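Local atomic coordinates of secreted protein (Kutzneria albida DSM 43870, PDB entry 5M6Q), a protein that is a microbial transglutaminase that probably cross-links proteins by joining glutamine side chains to amines through acyl transfer. Residues V22-W25 and E26-H29; R31-E35 and D36-N40; A91-E94 and A95-K99. All blocks are in the same frame, centred on the assembly; numbering follows the deposited sequence.

Contact 1: V22-W25 and E26-H29; sequences VEAW and ERYH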
ATOM      1  N   VAL A  22     -12.231  -6.807  12.472  1.00 25.61           N
ATOM      2  CA  VAL A  22     -12.278  -8.129  11.851  1.00 28.74           C
ATOM      3  C   VAL A  22     -13.710  -8.474  11.454  1.00 31.01           C
ATOM      4  O   VAL A  22     -13.955  -8.908  10.328  1.00 32.18           O
ATOM      5  CB  VAL A  22     -11.676  -9.199  12.775  1.00 28.49           C
ATOM      6  CG1 VAL A  22     -11.926 -10.586  12.210  1.00 34.44           C
ATOM      7  CG2 VAL A  22     -10.191  -8.976  12.911  1.00 25.96           C
ATOM      8  N   GLU A  23     -14.660  -8.239  12.355  1.00 31.92           N
ATOM      9  CA  GLU A  23     -16.061  -8.478  12.036  1.00 29.50           C
ATOM     10  C   GLU A  23     -16.523  -7.642  10.851  1.00 34.72           C
ATOM     11  O   GLU A  23     -17.217  -8.144   9.987  1.00 33.80           O
ATOM     12  CB  GLU A  23     -16.955  -8.201  13.245  1.00 39.33           C
ATOM     13  CG  GLU A  23     -16.969  -9.345  14.242  1.00 50.63           C
ATOM     14  CD  GLU A  23     -17.748  -9.031  15.510  1.00 65.85           C
ATOM     15  OE1 GLU A  23     -18.608  -8.116  15.479  1.00 64.66           O
ATOM     16  OE2 GLU A  23     -17.487  -9.705  16.539  1.00 62.59           O
ATOM     17  N   ALA A  24     -16.144  -6.372  10.799  1.00 30.73           N
ATOM     18  CA  ALA A  24     -16.525  -5.565   9.648  1.00 33.08           C
ATOM     19  C   ALA A  24     -15.873  -6.126   8.392  1.00 31.33           C
ATOM     20  O   ALA A  24     -16.518  -6.249   7.353  1.00 31.86           O
ATOM     21  CB  ALA A  24     -16.156  -4.118   9.851  1.00 24.47           C
ATOM     22  N   TRP A  25     -14.597  -6.481   8.501  1.00 31.10           N
ATOM     23  CA  TRP A  25     -13.855  -7.080   7.401  1.00 27.58           C
ATOM     24  C   TRP A  25     -14.527  -8.362   6.901  1.00 34.32           C
ATOM     25  O   TRP A  25     -14.646  -8.586   5.702  1.00 33.80           O
ATOM     26  CB  TRP A  25     -12.423  -7.375   7.848  1.00 25.27           C
ATOM     27  CG  TRP A  25     -11.469  -7.781   6.757  1.00 29.65           C
ATOM     28  CD1 TRP A  25     -10.607  -6.967   6.079  1.00 26.25           C
ATOM     29  CD2 TRP A  25     -11.275  -9.097   6.232  1.00 27.99           C
ATOM     30  NE1 TRP A  25      -9.888  -7.695   5.169  1.00 33.19           N
ATOM     31  CE2 TRP A  25     -10.275  -9.006   5.242  1.00 31.47           C
ATOM     32  CE3 TRP A  25     -11.838 -10.347   6.511  1.00 26.14           C
ATOM     33  CZ2 TRP A  25      -9.833 -10.117   4.513  1.00 34.14           C
ATOM     34  CZ3 TRP A  25     -11.400 -11.449   5.789  1.00 37.59           C
ATOM     35  CH2 TRP A  25     -10.408 -11.326   4.799  1.00 34.76           C
ATOM     36  N   GLU A  26     -14.970  -9.200   7.825  1.00 33.22           N
ATOM     37  CA  GLU A  26     -15.598 -10.460   7.444  1.00 36.78           C
ATOM     38  C   GLU A  26     -16.955 -10.250   6.789  1.00 39.29           C
ATOM     39  O   GLU A  26     -17.316 -10.993   5.875  1.00 40.52           O
ATOM     40  CB  GLU A  26     -15.728 -11.382   8.658  1.00 33.87           C
ATOM     41  CG  GLU A  26     -14.385 -11.906   9.126  1.00 33.23           C
ATOM     42  CD  GLU A  26     -14.463 -12.627  10.460  1.00 38.12           C
ATOM     43  OE1 GLU A  26     -15.504 -12.515  11.142  1.00 46.33           O
ATOM     44  OE2 GLU A  26     -13.478 -13.298  10.828  1.00 40.08           O
ATOM     45  N   ARG A  27     -17.700  -9.243   7.237  1.00 34.50           N
ATOM     46  CA  ARG A  27     -18.971  -8.918   6.595  1.00 38.57           C
ATOM     47  C   ARG A  27     -18.740  -8.467   5.169  1.00 38.60           C
ATOM     48  O   ARG A  27     -19.500  -8.807   4.270  1.00 43.68           O
ATOM     49  CB  ARG A  27     -19.730  -7.818   7.351  1.00 34.51           C
ATOM     50  CG  ARG A  27     -20.410  -8.266   8.636  1.00 43.46           C
ATOM     51  CD  ARG A  27     -21.445  -7.235   9.127  1.00 49.47           C
ATOM     52  NE  ARG A  27     -20.869  -5.909   9.382  1.00 53.52           N
ATOM     53  CZ  ARG A  27     -20.193  -5.583  10.488  1.00 54.13           C
ATOM     54  NH1 ARG A  27     -19.996  -6.493  11.443  1.00 48.05           N
ATOM     55  NH2 ARG A  27     -19.702  -4.353  10.638  1.00 49.17           N
ATOM     56  N   TYR A  28     -17.691  -7.677   4.972  1.00 40.48           N
ATOM     57  CA  TYR A  28     -17.421  -7.051   3.677  1.00 40.88           C
ATOM     58  C   TYR A  28     -16.886  -8.057   2.664  1.00 39.66           C
ATOM     59  O   TYR A  28     -17.328  -8.073   1.522  1.00 42.23           O
ATOM     60  CB  TYR A  28     -16.435  -5.889   3.857  1.00 37.54           C
ATOM     61  CG  TYR A  28     -16.014  -5.166   2.593  1.00 38.61           C
ATOM     62  CD1 TYR A  28     -16.862  -4.264   1.956  1.00 42.03           C
ATOM     63  CD2 TYR A  28     -14.746  -5.357   2.059  1.00 41.66           C
ATOM     64  CE1 TYR A  28     -16.458  -3.585   0.810  1.00 43.64           C
ATOM     65  CE2 TYR A  28     -14.336  -4.689   0.920  1.00 45.05           C
ATOM     66  CZ  TYR A  28     -15.188  -3.806   0.298  1.00 48.37           C
ATOM     67  OH  TYR A  28     -14.755  -3.152  -0.837  1.00 47.94           O
ATOM     68  N   HIS A  29     -15.936  -8.885   3.085  1.00 36.25           N
ATOM     69  CA  HIS A  29     -15.361  -9.906   2.210  1.00 44.26           C
ATOM     70  C   HIS A  29     -16.186 -11.197   2.223  1.00 42.98           C
ATOM     71  O   HIS A  29     -15.826 -12.180   1.579  1.00 48.06           O
ATOM     72  CB  HIS A  29     -13.913 -10.198   2.612  1.00 38.27           C
ATOM     73  CG  HIS A  29     -13.015  -9.008   2.489  1.00 38.68           C
ATOM     74  ND1 HIS A  29     -12.323  -8.717   1.336  1.00 43.17           N
ATOM     75  CD2 HIS A  29     -12.715  -8.019   3.365  1.00 38.89           C
ATOM     76  CE1 HIS A  29     -11.623  -7.610   1.509  1.00 44.55           C
ATOM     77  NE2 HIS A  29     -11.845  -7.164   2.732  1.00 37.78           N
TER
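The indole of Trp25 and the imidazole of His29, one helical turn apart, form an offset stack, with the histidine ring 4.0 Å from the five-membered ring, centroid to centroid, and the planes 30° apart. His29 CD2 sits over the middle of the indole, 3.2 Å from Trp25 CE2, and His29 CB lies over the six-membered ring in a CH-pi contact. Trp25 CG, anti to the backbone N (chi1 -170°) and beside the carbonyl carbon, brings the indole under the ring of the residue four positions on. Trp25 NE1 bonds to Asn52 OD1 and His29 ND1 to Asp225 OD1. Replacing Trp25 by an alanine is likely to strip the His29 imidazole of its stacking partner and take one donor from Asn52 OD1. Glu26 crosses the Val22 side chain at a slant, its OE2 3.4 Å from Val22 CG1, and bonds onward to Met33 N. On another side of the helix, Arg27 bends at chi3 (-59°) and lays one face of its guanidinium over Ala24 CA, NH2 3.6 Å from Ala24 CB. The His29 N to Trp25 O bond (2.9 Å) belongs to the alpha-helical i to i+4 ladder, with an aromatic i, i+4 pair near the end of helix 18-28.

Contact 2: R31-E35 and D36-N40; sequences REMTE and DEREN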
ATOM      1  N   ARG A  31     -16.687 -13.611   4.263  1.00 49.45           N
ATOM      2  CA  ARG A  31     -16.056 -14.839   4.715  1.00 44.51           C
ATOM      3  C   ARG A  31     -15.271 -14.617   5.988  1.00 41.06           C
ATOM      4  O   ARG A  31     -14.960 -13.489   6.361  1.00 41.56           O
ATOM      5  CB  ARG A  31     -15.120 -15.395   3.650  1.00 41.06           C
ATOM      6  CG  ARG A  31     -13.825 -14.632   3.527  1.00 38.94           C
ATOM      7  CD  ARG A  31     -12.834 -15.443   2.734  1.00 41.70           C
ATOM      8  NE  ARG A  31     -11.726 -14.634   2.257  1.00 38.74           N
ATOM      9  CZ  ARG A  31     -10.574 -14.505   2.902  1.00 44.05           C
ATOM     10  NH1 ARG A  31      -9.614 -13.747   2.387  1.00 38.58           N
ATOM     11  NH2 ARG A  31     -10.384 -15.142   4.060  1.00 42.60           N
ATOM     12  N   GLU A  32     -14.929 -15.719   6.630  1.00 40.48           N
ATOM     13  CA  GLU A  32     -14.180 -15.689   7.860  1.00 40.26           C
ATOM     14  C   GLU A  32     -12.714 -15.388   7.575  1.00 43.95           C
ATOM     15  O   GLU A  32     -12.157 -15.819   6.558  1.00 38.08           O
ATOM     16  CB  GLU A  32     -14.342 -17.019   8.584  1.00 42.17           C
ATOM     17  CG  GLU A  32     -13.735 -17.099   9.968  1.00 57.13           C
ATOM     18  CD  GLU A  32     -14.416 -18.158  10.813  1.00 65.17           C
ATOM     19  OE1 GLU A  32     -15.663 -18.236  10.756  1.00 65.46           O
ATOM     20  OE2 GLU A  32     -13.714 -18.920  11.516  1.00 66.84           O
ATOM     21  N   MET A  33     -12.099 -14.625   8.469  1.00 39.47           N
ATOM     22  CA  MET A  33     -10.682 -14.346   8.374  1.00 40.84           C
ATOM     23  C   MET A  33      -9.943 -15.564   8.925  1.00 41.70           C
ATOM     24  O   MET A  33     -10.278 -16.057  10.001  1.00 42.99           O
ATOM     25  CB  MET A  33     -10.328 -13.060   9.139  1.00 38.95           C
ATOM     26  CG  MET A  33      -8.914 -12.553   8.889  1.00 36.63           C
ATOM     27  SD  MET A  33      -8.459 -11.045   9.796  1.00 36.55           S
ATOM     28  CE  MET A  33      -9.242  -9.753   8.832  1.00 31.80           C
ATOM     29  N   THR A  34      -8.952 -16.051   8.180  1.00 44.11           N
ATOM     30  CA  THR A  34      -8.219 -17.261   8.546  1.00 42.12           C
ATOM     31  C   THR A  34      -7.191 -17.010   9.638  1.00 45.13           C
ATOM     32  O   THR A  34      -6.962 -15.868  10.053  1.00 37.66           O
ATOM     33  CB  THR A  34      -7.469 -17.873   7.349  1.00 39.45           C
ATOM     34  OG1 THR A  34      -6.291 -17.103   7.095  1.00 39.46           O
ATOM     35  CG2 THR A  34      -8.341 -17.886   6.099  1.00 40.74           C
ATOM     36  N   GLU A  35      -6.556 -18.085  10.087  1.00 40.74           N
ATOM     37  CA  GLU A  35      -5.567 -17.972  11.142  1.00 46.48           C
ATOM     38  C   GLU A  35      -4.313 -17.293  10.629  1.00 40.68           C
ATOM     39  O   GLU A  35      -3.760 -16.433  11.311  1.00 40.79           O
ATOM     40  CB  GLU A  35      -5.240 -19.346  11.736  1.00 51.82           C
ATOM     41  CG  GLU A  35      -6.347 -19.883  12.640  1.00 59.97           C
ATOM     42  CD  GLU A  35      -6.887 -18.824  13.607  1.00 73.44           C
ATOM     43  OE1 GLU A  35      -6.072 -18.135  14.269  1.00 70.42           O
ATOM     44  OE2 GLU A  35      -8.129 -18.672  13.694  1.00 74.79           O
ATOM     45  N   ASP A  36      -3.869 -17.671   9.434  1.00 42.86           N
ATOM     46  CA  ASP A  36      -2.760 -16.971   8.785  1.00 46.40           C
ATOM     47  C   ASP A  36      -3.068 -15.474   8.634  1.00 35.95           C
ATOM     48  O   ASP A  36      -2.186 -14.631   8.810  1.00 35.57           O
ATOM     49  CB  ASP A  36      -2.446 -17.577   7.406  1.00 45.33           C
ATOM     50  CG  ASP A  36      -1.728 -18.921   7.494  1.00 53.46           C
ATOM     51  OD1 ASP A  36      -1.409 -19.366   8.619  1.00 58.43           O
ATOM     52  OD2 ASP A  36      -1.472 -19.533   6.428  1.00 52.20           O
ATOM     53  N   GLU A  37      -4.314 -15.140   8.315  1.00 36.52           N
ATOM     54  CA  GLU A  37      -4.646 -13.739   8.095  1.00 37.51           C
ATOM     55  C   GLU A  37      -4.646 -12.973   9.415  1.00 33.43           C
ATOM     56  O   GLU A  37      -4.085 -11.874   9.495  1.00 29.83           O
ATOM     57  CB  GLU A  37      -5.985 -13.605   7.382  1.00 33.78           C
ATOM     58  CG  GLU A  37      -5.927 -14.010   5.912  1.00 38.41           C
ATOM     59  CD  GLU A  37      -7.288 -13.971   5.224  1.00 43.08           C
ATOM     60  OE1 GLU A  37      -8.308 -14.377   5.843  1.00 39.81           O
ATOM     61  OE2 GLU A  37      -7.332 -13.534   4.054  1.00 43.80           O
ATOM     62  N   ARG A  38      -5.231 -13.570  10.452  1.00 30.30           N
ATOM     63  CA  ARG A  38      -5.220 -12.969  11.779  1.00 31.31           C
ATOM     64  C   ARG A  38      -3.804 -12.773  12.278  1.00 31.50           C
ATOM     65  O   ARG A  38      -3.495 -11.772  12.905  1.00 29.34           O
ATOM     66  CB  ARG A  38      -6.000 -13.817  12.780  1.00 36.38           C
ATOM     67  CG  ARG A  38      -7.490 -13.617  12.713  1.00 35.19           C
ATOM     68  CD  ARG A  38      -8.187 -14.624  13.602  1.00 49.38           C
ATOM     69  NE  ARG A  38      -9.634 -14.591  13.422  1.00 52.27           N
ATOM     70  CZ  ARG A  38     -10.447 -13.793  14.102  1.00 51.27           C
ATOM     71  NH1 ARG A  38      -9.950 -12.956  15.012  1.00 47.24           N
ATOM     72  NH2 ARG A  38     -11.756 -13.835  13.871  1.00 53.53           N
ATOM     73  N   GLU A  39      -2.935 -13.726  11.988  1.00 30.73           N
ATOM     74  CA  GLU A  39      -1.546 -13.614  12.403  1.00 30.43           C
ATOM     75  C   GLU A  39      -0.833 -12.465  11.669  1.00 30.97           C
ATOM     76  O   GLU A  39       0.041 -11.797  12.231  1.00 27.18           O
ATOM     77  CB  GLU A  39      -0.830 -14.944  12.162  1.00 39.87           C
ATOM     78  CG  GLU A  39       0.588 -15.011  12.687  1.00 49.35           C
ATOM     79  CD  GLU A  39       1.142 -16.432  12.666  1.00 61.94           C
ATOM     80  OE1 GLU A  39       0.371 -17.370  12.354  1.00 62.32           O
ATOM     81  OE2 GLU A  39       2.343 -16.611  12.963  1.00 64.09           O
ATOM     82  N   ASN A  40      -1.208 -12.237  10.414  1.00 28.88           N
ATOM     83  CA  ASN A  40      -0.613 -11.162   9.638  1.00 25.93           C
ATOM     84  C   ASN A  40      -1.140  -9.810  10.141  1.00 24.50           C
ATOM     85  O   ASN A  40      -0.376  -8.859  10.307  1.00 26.81           O
ATOM     86  CB  ASN A  40      -0.908 -11.337   8.147  1.00 24.80           C
ATOM     87  CG  ASN A  40       0.198 -12.087   7.406  1.00 29.33           C
ATOM     88  OD1 ASN A  40       1.385 -11.853   7.624  1.00 31.34           O
ATOM     89  ND2 ASN A  40      -0.198 -12.974   6.510  1.00 34.14           N
TER
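The guanidinium of Arg31 meets the carboxylate of Glu37 edge to edge, the two planes only 16° apart. This is an end-on, two-nitrogen salt bridge: NH1 gives a nearly straight bond of 2.8 Å to Glu37 OE2, entering on its syn lone pair, while NH2 reaches OE1 at 2.8 Å, also from the syn side but 21° out of the carboxylate plane. One face of the Arg31 group packs against the Trp25 indole. The anti lone pair of Glu37 OE1 takes the backbone N of Thr34 at 2.9 Å in a nearly straight bond, leaving this oxygen gripped by two donors and the carboxylate fixed in its rotation. Thr34 returns the bond: OG1, held between the backbone N and the carbonyl carbon (chi1 77°), accepts from Glu37 N at 3.0 Å. The reciprocal pair is a capping box with Thr34 as N-cap, and the positive charge of Arg31 probably steadies the carboxylate further. Met33 CG lies 3.5 Å from Glu37 CB, and Met33 SD lies 4.0 Å from Arg38 CG. The box thus starts helix 35-41 directly after the loop that follows helix 18-28; Met33 reaches Trp25 of that helix and Val51 of helix 47-53, while Arg31 and Glu37 also touch Asn54 in the loop beyond.

Contact 3: A91-E94 and A95-K99; sequences AQYE and AAVAK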
ATOM      1  N   ALA A  91       2.569 -13.260 -20.395  1.00 29.18           N
ATOM      2  CA  ALA A  91       3.236 -12.727 -21.589  1.00 26.63           C
ATOM      3  C   ALA A  91       2.417 -11.606 -22.255  1.00 30.16           C
ATOM      4  O   ALA A  91       2.976 -10.629 -22.779  1.00 29.42           O
ATOM      5  CB  ALA A  91       3.519 -13.861 -22.596  1.00 23.69           C
ATOM      6  N   GLN A  92       1.095 -11.739 -22.224  1.00 23.69           N
ATOM      7  CA  GLN A  92       0.220 -10.730 -22.819  1.00 30.80           C
ATOM      8  C   GLN A  92       0.230  -9.455 -21.990  1.00 26.82           C
ATOM      9  O   GLN A  92       0.083  -8.356 -22.512  1.00 28.03           O
ATOM     10  CB  GLN A  92      -1.206 -11.254 -22.957  1.00 30.10           C
ATOM     11  CG  GLN A  92      -1.403 -12.188 -24.143  1.00 31.83           C
ATOM     12  CD  GLN A  92      -2.771 -12.837 -24.128  1.00 36.43           C
ATOM     13  OE1 GLN A  92      -3.312 -13.140 -23.065  1.00 28.80           O
ATOM     14  NE2 GLN A  92      -3.339 -13.056 -25.311  1.00 35.09           N
ATOM     15  N   TYR A  93       0.396  -9.619 -20.687  1.00 28.03           N
ATOM     16  CA  TYR A  93       0.485  -8.489 -19.773  1.00 26.01           C
ATOM     17  C   TYR A  93       1.763  -7.681 -20.067  1.00 23.30           C
ATOM     18  O   TYR A  93       1.745  -6.449 -20.122  1.00 27.04           O
ATOM     19  CB  TYR A  93       0.440  -9.008 -18.326  1.00 25.11           C
ATOM     20  CG  TYR A  93       0.846  -8.021 -17.253  1.00 30.52           C
ATOM     21  CD1 TYR A  93       2.175  -7.898 -16.860  1.00 20.43           C
ATOM     22  CD2 TYR A  93      -0.103  -7.226 -16.618  1.00 24.97           C
ATOM     23  CE1 TYR A  93       2.548  -7.014 -15.873  1.00 23.05           C
ATOM     24  CE2 TYR A  93       0.261  -6.337 -15.625  1.00 28.78           C
ATOM     25  CZ  TYR A  93       1.592  -6.232 -15.261  1.00 27.35           C
ATOM     26  OH  TYR A  93       1.968  -5.358 -14.280  1.00 26.63           O
ATOM     27  N   GLU A  94       2.867  -8.381 -20.290  1.00 23.56           N
ATOM     28  CA  GLU A  94       4.133  -7.715 -20.550  1.00 24.66           C
ATOM     29  C   GLU A  94       4.028  -6.904 -21.837  1.00 31.22           C
ATOM     30  O   GLU A  94       4.473  -5.761 -21.897  1.00 31.21           O
ATOM     31  CB  GLU A  94       5.283  -8.730 -20.638  1.00 25.79           C
ATOM     32  CG  GLU A  94       6.638  -8.093 -20.813  1.00 31.80           C
ATOM     33  CD  GLU A  94       7.788  -9.084 -20.665  1.00 46.24           C
ATOM     34  OE1 GLU A  94       7.565 -10.213 -20.167  1.00 46.88           O
ATOM     35  OE2 GLU A  94       8.923  -8.727 -21.052  1.00 49.75           O
ATOM     36  N   ALA A  95       3.415  -7.491 -22.858  1.00 25.73           N
ATOM     37  CA  ALA A  95       3.234  -6.782 -24.118  1.00 30.12           C
ATOM     38  C   ALA A  95       2.316  -5.567 -23.960  1.00 28.53           C
ATOM     39  O   ALA A  95       2.583  -4.517 -24.524  1.00 32.60           O
ATOM     40  CB  ALA A  95       2.695  -7.731 -25.180  1.00 30.48           C
ATOM     41  N   ALA A  96       1.252  -5.704 -23.177  1.00 25.81           N
ATOM     42  CA  ALA A  96       0.291  -4.618 -22.993  1.00 26.55           C
ATOM     43  C   ALA A  96       0.920  -3.454 -22.235  1.00 29.03           C
ATOM     44  O   ALA A  96       0.723  -2.279 -22.565  1.00 31.49           O
ATOM     45  CB  ALA A  96      -0.939  -5.126 -22.258  1.00 26.45           C
ATOM     46  N   VAL A  97       1.690  -3.803 -21.218  1.00 25.64           N
ATOM     47  CA  VAL A  97       2.389  -2.825 -20.420  1.00 30.73           C
ATOM     48  C   VAL A  97       3.329  -1.999 -21.302  1.00 31.69           C
ATOM     49  O   VAL A  97       3.405  -0.776 -21.147  1.00 28.82           O
ATOM     50  CB  VAL A  97       3.131  -3.519 -19.259  1.00 27.65           C
ATOM     51  CG1 VAL A  97       4.293  -2.670 -18.763  1.00 31.63           C
ATOM     52  CG2 VAL A  97       2.137  -3.825 -18.138  1.00 26.87           C
ATOM     53  N   ALA A  98       4.005  -2.661 -22.242  1.00 27.42           N
ATOM     54  CA  ALA A  98       4.940  -1.990 -23.159  1.00 31.42           C
ATOM     55  C   ALA A  98       4.279  -0.968 -24.092  1.00 33.65           C
ATOM     56  O   ALA A  98       4.937  -0.030 -24.551  1.00 35.86           O
ATOM     57  CB  ALA A  98       5.697  -3.032 -23.996  1.00 33.07           C
ATOM     58  N   LYS A  99       2.993  -1.142 -24.381  1.00 31.96           N
ATOM     59  CA  LYS A  99       2.293  -0.224 -25.282  1.00 36.18           C
ATOM     60  C   LYS A  99       1.579   0.905 -24.546  1.00 37.23           C
ATOM     61  O   LYS A  99       1.220   1.918 -25.151  1.00 35.26           O
ATOM     62  CB  LYS A  99       1.269  -0.971 -26.126  1.00 34.54           C
ATOM     63  CG  LYS A  99       1.838  -2.051 -27.006  1.00 44.86           C
ATOM     64  CD  LYS A  99       0.701  -2.837 -27.641  1.00 48.20           C
ATOM     65  CE  LYS A  99       1.205  -4.128 -28.260  1.00 53.32           C
ATOM     66  NZ  LYS A  99       0.075  -4.945 -28.802  1.00 60.83           N
TER
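Val97 N donates to Tyr93 O at 2.9 Å, the shortest bond between 91-94 and 95-99. The same pair of residues also meets through its side chains. Val97 CG2 stands over one face of the Tyr93 ring, toward the hydroxyl end, with the methyl carbon 3.9 Å from the ring centroid and 15° off the ring normal, a CH-pi contact. Its closest ring atom is Tyr93 CZ at 3.8 Å. With CG anti to the backbone N (chi1 166°), the Tyr93 ring is swung to where Val97 CG2 can lie against it; that methyl also lies 3.3 Å from Tyr93 O, snug against the carbonyl whose oxygen takes the Val97 amide. The phenol is tethered at its far end, where OH bonds to Val109 O.

The remaining rungs are somewhat longer: Ala96 N to Gln92 O is 3.0 Å, while Ala95 N to Ala91 O and Ala98 N to Glu94 O are each 3.2 Å. The alanines add little bulk here; Ala96 CB rests 3.4 Å from Gln92 O. Gln92 instead turns back to the helix start, where OE1 accepts from Ser89 N. Tyr93, Ala96 and Val97 face Ile83 of helix 70-84, and Val97 also touches Val109 of helix 109-112. Buried Tyr93 and Val97 against the exposed polar Gln92 and Glu94 mark an amphipathic alpha-helix, whose i, i+4 aromatic-aliphatic pair lies on the side packed against neighbouring helices.

From the N terminus, strand 13-17 leads into helix 18-28, where contact 1 spans the last turns. The chain then leaves the helix through a short loop, and contact 2 begins there and runs into helix 35-41. These two contacts are in series and touch: Glu26 O lies 3.1 Å from Arg31 N, a probable hydrogen bond that ties the start of the loop to the helix before it. Contact 3 comes much later, on helix 90-99, with its centre about 35 Å from that of contact 1 and about 34 Å from that of contact 2. None nests within or crosses another. The first two join consecutive helices; the third ties into helices 70-84 and 109-112.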